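SA0254 protein (Staphylococcus aureus subsp. aureus, PDB 2OOI) is of unknown function but carries a UTRA domain, the fold that in GntR-family transcription regulators binds small effector molecules, and so probably senses a ligand. Local coordinates at residues Leu128-Thr133 with Ile147-Arg152; Thr48-Glu53 with Tyr70-Val75; Asp59-Cys64 with Tyr151-Phe156. All coordinates share one frame; numbering follows the deposited sequence.

In the fold
All three contacts involve strands of one antiparallel sheet of the UTRA domain. Contact 2 joins neighbouring strands 49-58 and 61-71 at one end of their hairpin; contact 1 joins strands 126-136 and 141-150, with its centre about 20 Å away across the middle of the chain. Contact 3, where the loop after strand 141-150 returns to the start of strand 61-71, has its centre about 10 Å from that of contact 1 and touches it, Leu63 O lying 2.8 Å from His150 N in a probable hydrogen bond. Contacts 1 and 3 both reach the second subunit. A bound zinc ion lies about 6, 9 and 10 Å from the side chains of Tyr70, Ile147 and Leu63, respectively.

Contact 1. Residues Leu128-Thr133 with Ile147-Arg152; sequences LRYHQT and IVFHYR
Phe149 and Tyr130 meet on one face of the beta hairpin formed by strands 126-136 and 141-150, in the antiparallel sheet of the UTRA domain. From its root outward, Phe149 first sets CB 4.0 Å from Leu128 CB, the two side chains running side by side. Its CG is anti to the carbonyl carbon (chi1 -74°), and CD1 passes Leu128 CB and Leu128 O, the oxygen near the plane of the phenylalanine ring at its edge. Next, CE1 lies 3.6 Å from Tyr130 CB, and CZ comes over the tyrosine face. The result is a T-shaped pair, the phenylalanine edge directed at the tyrosine ring, with centroids 5.5 Å apart and planes at 84°. Ile147 lies alongside Tyr130 and brings CD1 to 4.0 Å from Tyr130 CD2, while its CG2 covers one Phe149 face near the rim. Phe11 of helix 11-14 and Cys64 of strand 61-71 add to this packing. The strands are stitched by a reciprocal pair of bonds, Tyr130 N to Ile147 O and Ile147 N to Tyr130 O, and by Phe149 N to Leu128 O at 2.9 Å with an N-H...O angle of 171°. On the other face, Arg129 and Val148 point the same way; the guanidinium forms a salt bridge with Glu115, and its NH2 also lies against Val148 CG2.

Contact 2. Residues Thr48-Glu53 with Tyr70-Val75; sequences TVYYLE and YHKEIV
Tyr50 and Tyr70 face each other as a hydrogen-bonded pair of the antiparallel hairpin formed by strands 49-58 and 61-71, at the point where the second strand turns straight into helix 72-75. The backbone bonds come in two sets. Within the ladder, Tyr50 N donates to Tyr70 O and Tyr70 N to Tyr50 O, each at 3.0 Å; the adjoining Val49 and His71 form a non-hydrogen-bonded pair, and Val49 CA turns a C-H toward Tyr70 O. Beyond the ladder, His71 occupies the N-cap, and Thr48 O takes over as a partner for the first turn of the helix: it accepts from Lys72 N at 3.0 Å with the donor tilted 27° from the carbonyl plane. The same oxygen accepts from a water at 2.9 Å, which in turn accepts from Glu73 N, so the carbonyl just before strand 49-58 serves two helix amides, one directly and one through water.

The side-chain contacts are chiefly apolar. Lys72 leaves the helix with CG anti to its backbone N (chi1 -176°) and stays extended, crossing Tyr50 obliquely: CG lies 3.7 Å from Tyr50 CE1 and CE 3.6 Å from Tyr50 OH. Its NZ continues to a salt bridge with Glu29 of strand 20-30. Thr48 runs beside the lysine chain, and Val75 CG1 touches the Tyr50 ring. Helix 87-94 adds Ile87 against both Leu52 and Tyr70. Leu52 CD2 lies in the plane of the Tyr70 ring, at its edge, 3.2 Å from Tyr70 CE2.

Contact 3. Residues Asp59-Cys64 with Tyr151-Phe156; sequences DDDVLC and YRHAQF
Two torsions of His153 bring its ring to Val62: CG lies anti to the carbonyl carbon (chi1 -68°), and ND1 is anti to CA (chi2 169°). That pose carries ND1 to 2.7 Å from Val62 O, in a fairly straight N-H...O bond to which ND1 contributes the proton. The carbonyl oxygen sits close to the plane of the imidazole, whereas ND1 is tilted out of the carbonyl plane. Asp61 approaches the same ring from above. Its CB is 3.9 Å from the ring centroid, offset toward the rim on the ND1 side, and makes a CH-pi contact. The aspartate side chain crosses the histidine at about a right angle, yet its carboxylate is stacked with the imidazole, the two planes 23° apart. Asp61 OD2 is 4.2 Å from His153 NE2, not in contact, though the nearby acid might favour a protonated ring. On the opposite face the ring stacks with His150, so His153 is sandwiched between that histidine and Asp61.

In the UTRA fold this contact ties the loop between strands 141-150 and 156-160 to the first residues of strand 61-71. The strand is irregular here: Leu63 and Cys64 both face Arg56 across the hairpin, a classic beta bulge. Leu63 reaches the loop with CD1, which lies 4.0 Å from Ala154 CB and 3.9 Å from His153 O. Further along, Gln155 OE1 accepts a hydrogen bond from Asn107 of the second subunit, and Phe156 pairs in an antiparallel ladder with a strand of that subunit, its ring meeting Phe106 there.

Contact 1. Residues Leu128-Thr133 with Ile147-Arg152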
loop_
_atom_site.group_PDB
_atom_site.type_symbol
_atom_site.label_atom_id
_atom_site.label_comp_id
_atom_site.label_asym_id
_atom_site.label_seq_id
_atom_site.Cartn_x
_atom_site.Cartn_y
_atom_site.Cartn_z
ATOM N N LEU B 128 4.343 -8.186 -3.490
ATOM C CA LEU B 128 3.595 -6.978 -3.832
ATOM C C LEU B 128 4.053 -6.543 -5.206
ATOM O O LEU B 128 5.256 -6.366 -5.427
ATOM C CB LEU B 128 3.876 -5.840 -2.833
ATOM C CG LEU B 128 2.901 -4.645 -2.845
ATOM C CD1 LEU B 128 1.529 -5.101 -2.388
ATOM C CD2 LEU B 128 3.362 -3.490 -1.967
ATOM N N ARG B 129 3.115 -6.394 -6.131
ATOM C CA ARG B 129 3.386 -5.804 -7.453
ATOM C C ARG B 129 2.918 -4.353 -7.360
ATOM O O ARG B 129 1.742 -4.083 -7.119
ATOM C CB ARG B 129 2.683 -6.534 -8.602
ATOM C CG ARG B 129 2.431 -7.996 -8.368
ATOM C CD ARG B 129 2.240 -8.822 -9.631
ATOM N NE ARG B 129 3.577 -9.132 -10.115
ATOM C CZ ARG B 129 4.157 -10.333 -10.186
ATOM N NH1 ARG B 129 3.554 -11.479 -9.900
ATOM N NH2 ARG B 129 5.390 -10.375 -10.588
ATOM N N TYR B 130 3.855 -3.436 -7.536
ATOM C CA TYR B 130 3.671 -2.020 -7.283
ATOM C C TYR B 130 4.060 -1.283 -8.562
ATOM O O TYR B 130 5.048 -1.629 -9.194
ATOM C CB TYR B 130 4.600 -1.689 -6.133
ATOM C CG TYR B 130 4.742 -0.271 -5.655
ATOM C CD1 TYR B 130 4.176 0.140 -4.443
ATOM C CD2 TYR B 130 5.545 0.640 -6.352
ATOM C CE1 TYR B 130 4.367 1.431 -3.958
ATOM C CE2 TYR B 130 5.753 1.937 -5.871
ATOM C CZ TYR B 130 5.162 2.320 -4.680
ATOM O OH TYR B 130 5.382 3.607 -4.214
ATOM N N HIS B 131 3.241 -0.331 -8.992
ATOM C CA HIS B 131 3.510 0.420 -10.224
ATOM C C HIS B 131 3.489 1.882 -9.898
ATOM O O HIS B 131 2.611 2.329 -9.191
ATOM C CB HIS B 131 2.489 0.154 -11.341
ATOM C CG HIS B 131 2.836 0.852 -12.623
ATOM N ND1 HIS B 131 3.545 0.237 -13.635
ATOM C CD2 HIS B 131 2.657 2.136 -13.018
ATOM C CE1 HIS B 131 3.746 1.098 -14.615
ATOM N NE2 HIS B 131 3.226 2.260 -14.261
ATOM N N GLN B 132 4.444 2.633 -10.420
ATOM C CA GLN B 132 4.447 4.058 -10.165
ATOM C C GLN B 132 4.707 4.835 -11.455
ATOM O O GLN B 132 5.617 4.496 -12.193
ATOM C CB GLN B 132 5.477 4.387 -9.086
ATOM C CG GLN B 132 5.341 5.807 -8.530
ATOM C CD GLN B 132 6.047 6.039 -7.191
ATOM O OE1 GLN B 132 6.060 7.166 -6.686
ATOM N NE2 GLN B 132 6.625 4.983 -6.613
ATOM N N THR B 133 3.906 5.863 -11.732
ATOM C CA THR B 133 4.166 6.727 -12.877
ATOM C C THR B 133 4.479 8.112 -12.362
ATOM O O THR B 133 3.686 8.674 -11.623
ATOM C CB THR B 133 2.983 6.818 -13.788
ATOM O OG1 THR B 133 2.705 5.522 -14.306
ATOM C CG2 THR B 133 3.265 7.802 -14.962
ATOM N N ILE B 147 7.600 -2.542 -9.715
ATOM C CA ILE B 147 8.428 -3.115 -8.683
ATOM C C ILE B 147 7.776 -4.386 -8.190
ATOM O O ILE B 147 6.568 -4.407 -7.969
ATOM C CB ILE B 147 8.577 -2.139 -7.552
ATOM C CG1 ILE B 147 9.090 -0.807 -8.112
ATOM C CG2 ILE B 147 9.488 -2.701 -6.473
ATOM C CD1 ILE B 147 9.495 0.206 -7.051
ATOM N N VAL B 148 8.550 -5.463 -8.048
ATOM C CA VAL B 148 8.028 -6.624 -7.307
ATOM C C VAL B 148 8.816 -6.782 -6.004
ATOM O O VAL B 148 10.026 -6.929 -6.006
ATOM C CB VAL B 148 7.811 -7.900 -8.208
ATOM C CG1 VAL B 148 7.384 -9.044 -7.388
ATOM C CG2 VAL B 148 6.899 -7.670 -9.348
ATOM N N PHE B 149 8.094 -6.662 -4.890
ATOM C CA PHE B 149 8.682 -6.661 -3.559
ATOM C C PHE B 149 8.806 -8.052 -2.949
ATOM O O PHE B 149 7.948 -8.924 -3.119
ATOM C CB PHE B 149 7.847 -5.803 -2.617
ATOM C CG PHE B 149 7.996 -4.318 -2.833
ATOM C CD1 PHE B 149 7.089 -3.619 -3.595
ATOM C CD2 PHE B 149 9.048 -3.621 -2.251
ATOM C CE1 PHE B 149 7.232 -2.245 -3.789
ATOM C CE2 PHE B 149 9.190 -2.263 -2.436
ATOM C CZ PHE B 149 8.273 -1.573 -3.200
ATOM N N HIS B 150 9.910 -8.237 -2.234
ATOM C CA HIS B 150 10.115 -9.386 -1.352
ATOM C C HIS B 150 9.109 -9.296 -0.208
ATOM O O HIS B 150 9.091 -8.306 0.504
ATOM C CB HIS B 150 11.544 -9.331 -0.801
ATOM C CG HIS B 150 11.931 -10.543 -0.025
ATOM N ND1 HIS B 150 12.858 -11.456 -0.485
ATOM C CD2 HIS B 150 11.492 -11.014 1.168
ATOM C CE1 HIS B 150 12.982 -12.429 0.403
ATOM N NE2 HIS B 150 12.158 -12.187 1.411
ATOM N N TYR B 151 8.281 -10.311 -0.011
ATOM C CA TYR B 151 7.163 -10.155 0.907
ATOM C C TYR B 151 7.513 -10.094 2.391
ATOM O O TYR B 151 6.739 -9.531 3.167
ATOM C CB TYR B 151 6.083 -11.189 0.654
ATOM C CG TYR B 151 6.302 -12.513 1.304
ATOM C CD1 TYR B 151 5.607 -12.859 2.446
ATOM C CD2 TYR B 151 7.189 -13.440 0.765
ATOM C CE1 TYR B 151 5.808 -14.075 3.048
ATOM C CE2 TYR B 151 7.376 -14.655 1.349
ATOM C CZ TYR B 151 6.685 -14.966 2.494
ATOM O OH TYR B 151 6.858 -16.178 3.098
ATOM N N ARG B 152 8.637 -10.684 2.786
ATOM C CA ARG B 152 9.101 -10.627 4.179
ATOM C C ARG B 152 9.888 -9.353 4.475
ATOM O O ARG B 152 9.721 -8.757 5.527
ATOM C CB ARG B 152 9.967 -11.836 4.542
ATOM C CG ARG B 152 9.232 -13.165 4.584
ATOM C CD ARG B 152 10.172 -14.368 4.940
ATOM N NE ARG B 152 9.406 -15.622 4.941
ATOM C CZ ARG B 152 9.887 -16.868 5.132
ATOM N NH1 ARG B 152 11.179 -17.110 5.441
ATOM N NH2 ARG B 152 9.043 -17.905 5.050
#

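Contact 2. Residues Thr48-Glu53 with Tyr70-Val75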
loop_
_atom_site.group_PDB
_atom_site.type_symbol
_atom_site.label_atom_id
_atom_site.label_comp_id
_atom_site.label_asym_id
_atom_site.label_seq_id
_atom_site.Cartn_x
_atom_site.Cartn_y
_atom_site.Cartn_z
ATOM N N THR B 48 12.653 8.116 -27.699
ATOM C CA THR B 48 13.330 6.965 -27.150
ATOM C C THR B 48 13.154 6.905 -25.617
ATOM O O THR B 48 12.859 7.913 -24.948
ATOM C CB THR B 48 14.829 6.845 -27.610
ATOM O OG1 THR B 48 15.709 7.358 -26.601
ATOM C CG2 THR B 48 15.096 7.502 -28.980
ATOM N N VAL B 49 13.256 5.688 -25.093
ATOM C CA VAL B 49 13.182 5.434 -23.653
ATOM C C VAL B 49 14.371 4.588 -23.253
ATOM O O VAL B 49 14.840 3.784 -24.033
ATOM C CB VAL B 49 11.896 4.661 -23.233
ATOM C CG1 VAL B 49 10.618 5.468 -23.511
ATOM C CG2 VAL B 49 11.850 3.267 -23.891
ATOM N N TYR B 50 14.867 4.784 -22.039
ATOM C CA TYR B 50 15.831 3.860 -21.422
ATOM C C TYR B 50 15.063 2.806 -20.642
ATOM O O TYR B 50 14.089 3.139 -19.978
ATOM C CB TYR B 50 16.697 4.589 -20.425
ATOM C CG TYR B 50 17.591 5.678 -20.972
ATOM C CD1 TYR B 50 17.348 7.013 -20.675
ATOM C CD2 TYR B 50 18.726 5.365 -21.738
ATOM C CE1 TYR B 50 18.206 8.010 -21.120
ATOM C CE2 TYR B 50 19.568 6.357 -22.212
ATOM C CZ TYR B 50 19.318 7.677 -21.887
ATOM O OH TYR B 50 20.161 8.672 -22.314
ATOM N N TYR B 51 15.495 1.547 -20.731
ATOM C CA TYR B 51 14.906 0.447 -19.965
ATOM C C TYR B 51 15.965 -0.068 -18.997
ATOM O O TYR B 51 17.109 -0.265 -19.409
ATOM C CB TYR B 51 14.476 -0.709 -20.884
ATOM C CG TYR B 51 14.008 -1.922 -20.116
ATOM C CD1 TYR B 51 12.816 -1.878 -19.404
ATOM C CD2 TYR B 51 14.769 -3.086 -20.049
ATOM C CE1 TYR B 51 12.374 -2.957 -18.636
ATOM C CE2 TYR B 51 14.338 -4.195 -19.281
ATOM C CZ TYR B 51 13.120 -4.113 -18.581
ATOM O OH TYR B 51 12.636 -5.146 -17.809
ATOM N N LEU B 52 15.599 -0.276 -17.729
ATOM C CA LEU B 52 16.473 -1.006 -16.828
ATOM C C LEU B 52 15.755 -1.933 -15.871
ATOM O O LEU B 52 14.644 -1.646 -15.448
ATOM C CB LEU B 52 17.368 -0.076 -16.001
ATOM C CG LEU B 52 16.730 0.870 -14.991
ATOM C CD1 LEU B 52 17.595 1.087 -13.760
ATOM C CD2 LEU B 52 16.491 2.164 -15.722
ATOM N N GLU B 53 16.418 -3.044 -15.570
ATOM C CA GLU B 53 16.051 -3.909 -14.469
ATOM C C GLU B 53 17.129 -3.839 -13.435
ATOM O O GLU B 53 18.316 -3.925 -13.744
ATOM C CB GLU B 53 15.909 -5.359 -14.896
ATOM C CG GLU B 53 14.739 -5.570 -15.807
ATOM C CD GLU B 53 14.610 -6.991 -16.285
ATOM O OE1 GLU B 53 15.494 -7.796 -15.913
ATOM O OE2 GLU B 53 13.641 -7.286 -17.034
ATOM N N TYR B 70 12.180 5.086 -18.747
ATOM C CA TYR B 70 12.372 6.524 -18.655
ATOM C C TYR B 70 12.324 7.222 -20.010
ATOM O O TYR B 70 12.968 6.787 -20.956
ATOM C CB TYR B 70 13.741 6.784 -18.080
ATOM C CG TYR B 70 13.899 6.327 -16.665
ATOM C CD1 TYR B 70 13.507 7.144 -15.625
ATOM C CD2 TYR B 70 14.462 5.099 -16.365
ATOM C CE1 TYR B 70 13.653 6.763 -14.328
ATOM C CE2 TYR B 70 14.609 4.696 -15.066
ATOM C CZ TYR B 70 14.210 5.543 -14.060
ATOM O OH TYR B 70 14.356 5.186 -12.776
ATOM N N HIS B 71 11.615 8.336 -20.083
ATOM C CA HIS B 71 11.562 9.144 -21.299
ATOM C C HIS B 71 12.874 9.925 -21.490
ATOM O O HIS B 71 13.204 10.823 -20.708
ATOM C CB HIS B 71 10.314 10.056 -21.255
ATOM C CG HIS B 71 10.049 10.819 -22.515
ATOM N ND1 HIS B 71 9.100 11.816 -22.589
ATOM C CD2 HIS B 71 10.629 10.761 -23.739
ATOM C CE1 HIS B 71 9.097 12.326 -23.806
ATOM N NE2 HIS B 71 10.018 11.709 -24.523
ATOM N N LYS B 72 13.617 9.573 -22.534
ATOM C CA LYS B 72 14.967 10.094 -22.721
ATOM C C LYS B 72 14.958 11.612 -22.867
ATOM O O LYS B 72 15.821 12.304 -22.325
ATOM C CB LYS B 72 15.625 9.452 -23.943
ATOM C CG LYS B 72 17.075 9.857 -24.152
ATOM C CD LYS B 72 17.633 9.268 -25.437
ATOM C CE LYS B 72 19.081 9.680 -25.648
ATOM N NZ LYS B 72 19.531 9.434 -27.047
ATOM N N GLU B 73 13.975 12.123 -23.602
ATOM C CA GLU B 73 13.869 13.554 -23.863
ATOM C C GLU B 73 13.709 14.381 -22.584
ATOM O O GLU B 73 14.286 15.464 -22.488
ATOM C CB GLU B 73 12.710 13.822 -24.830
ATOM C CG GLU B 73 12.466 15.287 -25.179
ATOM C CD GLU B 73 13.658 15.952 -25.848
ATOM O OE1 GLU B 73 14.350 15.266 -26.640
ATOM O OE2 GLU B 73 13.897 17.164 -25.592
ATOM N N ILE B 74 12.961 13.884 -21.611
ATOM C CA ILE B 74 12.773 14.608 -20.362
ATOM C C ILE B 74 13.941 14.397 -19.402
ATOM O O ILE B 74 14.463 15.329 -18.821
ATOM C CB ILE B 74 11.453 14.183 -19.694
ATOM C CG1 ILE B 74 10.284 14.679 -20.554
ATOM C CG2 ILE B 74 11.366 14.709 -18.254
ATOM C CD1 ILE B 74 8.963 14.119 -20.145
ATOM N N VAL B 75 14.353 13.153 -19.265
ATOM C CA VAL B 75 15.422 12.759 -18.347
ATOM C C VAL B 75 16.814 13.176 -18.872
ATOM O O VAL B 75 17.782 13.269 -18.107
ATOM C CB VAL B 75 15.305 11.211 -18.105
ATOM C CG1 VAL B 75 16.625 10.567 -17.874
ATOM C CG2 VAL B 75 14.311 10.904 -16.970
HETATM O O HOH W 1 12.841 10.662 -25.913
#

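Contact 3. Residues Asp59-Cys64 with Tyr151-Phe156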
loop_
_atom_site.group_PDB
_atom_site.type_symbol
_atom_site.label_atom_id
_atom_site.label_comp_id
_atom_site.label_asym_id
_atom_site.label_seq_id
_atom_site.Cartn_x
_atom_site.Cartn_y
_atom_site.Cartn_z
ATOM N N ASP B 59 20.441 -3.099 3.269
ATOM C CA ASP B 59 21.322 -3.722 4.264
ATOM C C ASP B 59 21.713 -5.150 3.888
ATOM O O ASP B 59 21.829 -6.017 4.738
ATOM C CB ASP B 59 20.679 -3.675 5.666
ATOM C CG ASP B 59 20.673 -2.275 6.255
ATOM O OD1 ASP B 59 21.376 -1.383 5.698
ATOM O OD2 ASP B 59 19.965 -2.090 7.285
ATOM N N ASP B 60 21.937 -5.395 2.603
ATOM C CA ASP B 60 22.246 -6.753 2.122
ATOM C C ASP B 60 21.034 -7.703 2.107
ATOM O O ASP B 60 21.163 -8.837 1.608
ATOM C CB ASP B 60 23.376 -7.378 2.939
ATOM C CG ASP B 60 24.584 -6.471 3.034
ATOM O OD1 ASP B 60 25.145 -6.137 1.964
ATOM O OD2 ASP B 60 24.969 -6.099 4.171
ATOM N N ASP B 61 19.885 -7.261 2.632
ATOM C CA ASP B 61 18.638 -7.969 2.392
ATOM C C ASP B 61 17.987 -7.530 1.077
ATOM O O ASP B 61 17.742 -6.340 0.876
ATOM C CB ASP B 61 17.657 -7.737 3.545
ATOM C CG ASP B 61 18.099 -8.406 4.823
ATOM O OD1 ASP B 61 19.180 -9.033 4.838
ATOM O OD2 ASP B 61 17.347 -8.302 5.805
ATOM N N VAL B 62 17.687 -8.489 0.198
ATOM C CA VAL B 62 17.030 -8.175 -1.074
ATOM C C VAL B 62 15.603 -7.628 -0.842
ATOM O O VAL B 62 14.806 -8.242 -0.146
ATOM C CB VAL B 62 17.020 -9.392 -2.035
ATOM C CG1 VAL B 62 16.037 -10.465 -1.567
ATOM C CG2 VAL B 62 16.719 -8.940 -3.439
ATOM N N LEU B 63 15.306 -6.459 -1.415
ATOM C CA LEU B 63 14.053 -5.779 -1.165
ATOM C C LEU B 63 13.082 -5.989 -2.313
ATOM O O LEU B 63 11.919 -6.338 -2.096
ATOM C CB LEU B 63 14.304 -4.290 -0.949
ATOM C CG LEU B 63 13.065 -3.427 -0.652
ATOM C CD1 LEU B 63 12.437 -3.794 0.716
ATOM C CD2 LEU B 63 13.411 -1.915 -0.776
ATOM N N CYS B 64 13.555 -5.781 -3.536
ATOM C CA CYS B 64 12.677 -5.833 -4.707
ATOM C C CYS B 64 13.417 -5.862 -6.030
ATOM O O CYS B 64 14.592 -5.482 -6.102
ATOM C CB CYS B 64 11.808 -4.596 -4.735
ATOM S SG CYS B 64 12.832 -3.126 -4.671
ATOM N N TYR B 151 8.281 -10.311 -0.011
ATOM C CA TYR B 151 7.163 -10.155 0.907
ATOM C C TYR B 151 7.513 -10.094 2.391
ATOM O O TYR B 151 6.739 -9.531 3.167
ATOM C CB TYR B 151 6.083 -11.189 0.654
ATOM C CG TYR B 151 6.302 -12.513 1.304
ATOM C CD1 TYR B 151 5.607 -12.859 2.446
ATOM C CD2 TYR B 151 7.189 -13.440 0.765
ATOM C CE1 TYR B 151 5.808 -14.075 3.048
ATOM C CE2 TYR B 151 7.376 -14.655 1.349
ATOM C CZ TYR B 151 6.685 -14.966 2.494
ATOM O OH TYR B 151 6.858 -16.178 3.098
ATOM N N ARG B 152 8.637 -10.684 2.786
ATOM C CA ARG B 152 9.101 -10.627 4.179
ATOM C C ARG B 152 9.888 -9.353 4.475
ATOM O O ARG B 152 9.721 -8.757 5.527
ATOM C CB ARG B 152 9.967 -11.836 4.542
ATOM C CG ARG B 152 9.232 -13.165 4.584
ATOM C CD ARG B 152 10.172 -14.368 4.940
ATOM N NE ARG B 152 9.406 -15.622 4.941
ATOM C CZ ARG B 152 9.887 -16.868 5.132
ATOM N NH1 ARG B 152 11.179 -17.110 5.441
ATOM N NH2 ARG B 152 9.043 -17.905 5.050
ATOM N N HIS B 153 10.721 -8.929 3.543
ATOM C CA HIS B 153 11.648 -7.857 3.799
ATOM C C HIS B 153 10.994 -6.495 3.624
ATOM O O HIS B 153 11.552 -5.512 4.086
ATOM C CB HIS B 153 12.863 -7.948 2.870
ATOM C CG HIS B 153 13.756 -9.126 3.132
ATOM N ND1 HIS B 153 14.761 -9.508 2.271
ATOM C CD2 HIS B 153 13.753 -10.041 4.131
ATOM C CE1 HIS B 153 15.355 -10.592 2.739
ATOM N NE2 HIS B 153 14.762 -10.936 3.866
ATOM N N ALA B 154 9.834 -6.423 2.964
ATOM C CA ALA B 154 9.166 -5.142 2.672
ATOM C C ALA B 154 7.958 -4.959 3.582
ATOM O O ALA B 154 7.045 -5.786 3.591
ATOM C CB ALA B 154 8.728 -5.072 1.209
ATOM N N GLN B 155 7.962 -3.868 4.344
ATOM C CA GLN B 155 6.926 -3.581 5.348
ATOM C C GLN B 155 6.604 -2.086 5.239
ATOM O O GLN B 155 7.486 -1.266 5.348
ATOM C CB GLN B 155 7.428 -3.944 6.745
ATOM C CG GLN B 155 8.003 -5.395 6.913
ATOM C CD GLN B 155 6.942 -6.457 7.305
ATOM O OE1 GLN B 155 6.228 -6.320 8.307
ATOM N NE2 GLN B 155 6.849 -7.523 6.502
ATOM N N PHE B 156 5.348 -1.731 5.000
ATOM C CA PHE B 156 5.013 -0.400 4.481
ATOM C C PHE B 156 4.321 0.487 5.516
ATOM O O PHE B 156 3.854 -0.005 6.555
ATOM C CB PHE B 156 4.144 -0.550 3.228
ATOM C CG PHE B 156 4.810 -1.325 2.121
ATOM C CD1 PHE B 156 4.720 -2.710 2.072
ATOM C CD2 PHE B 156 5.534 -0.671 1.140
ATOM C CE1 PHE B 156 5.339 -3.433 1.076
ATOM C CE2 PHE B 156 6.153 -1.388 0.121
ATOM C CZ PHE B 156 6.058 -2.772 0.091
#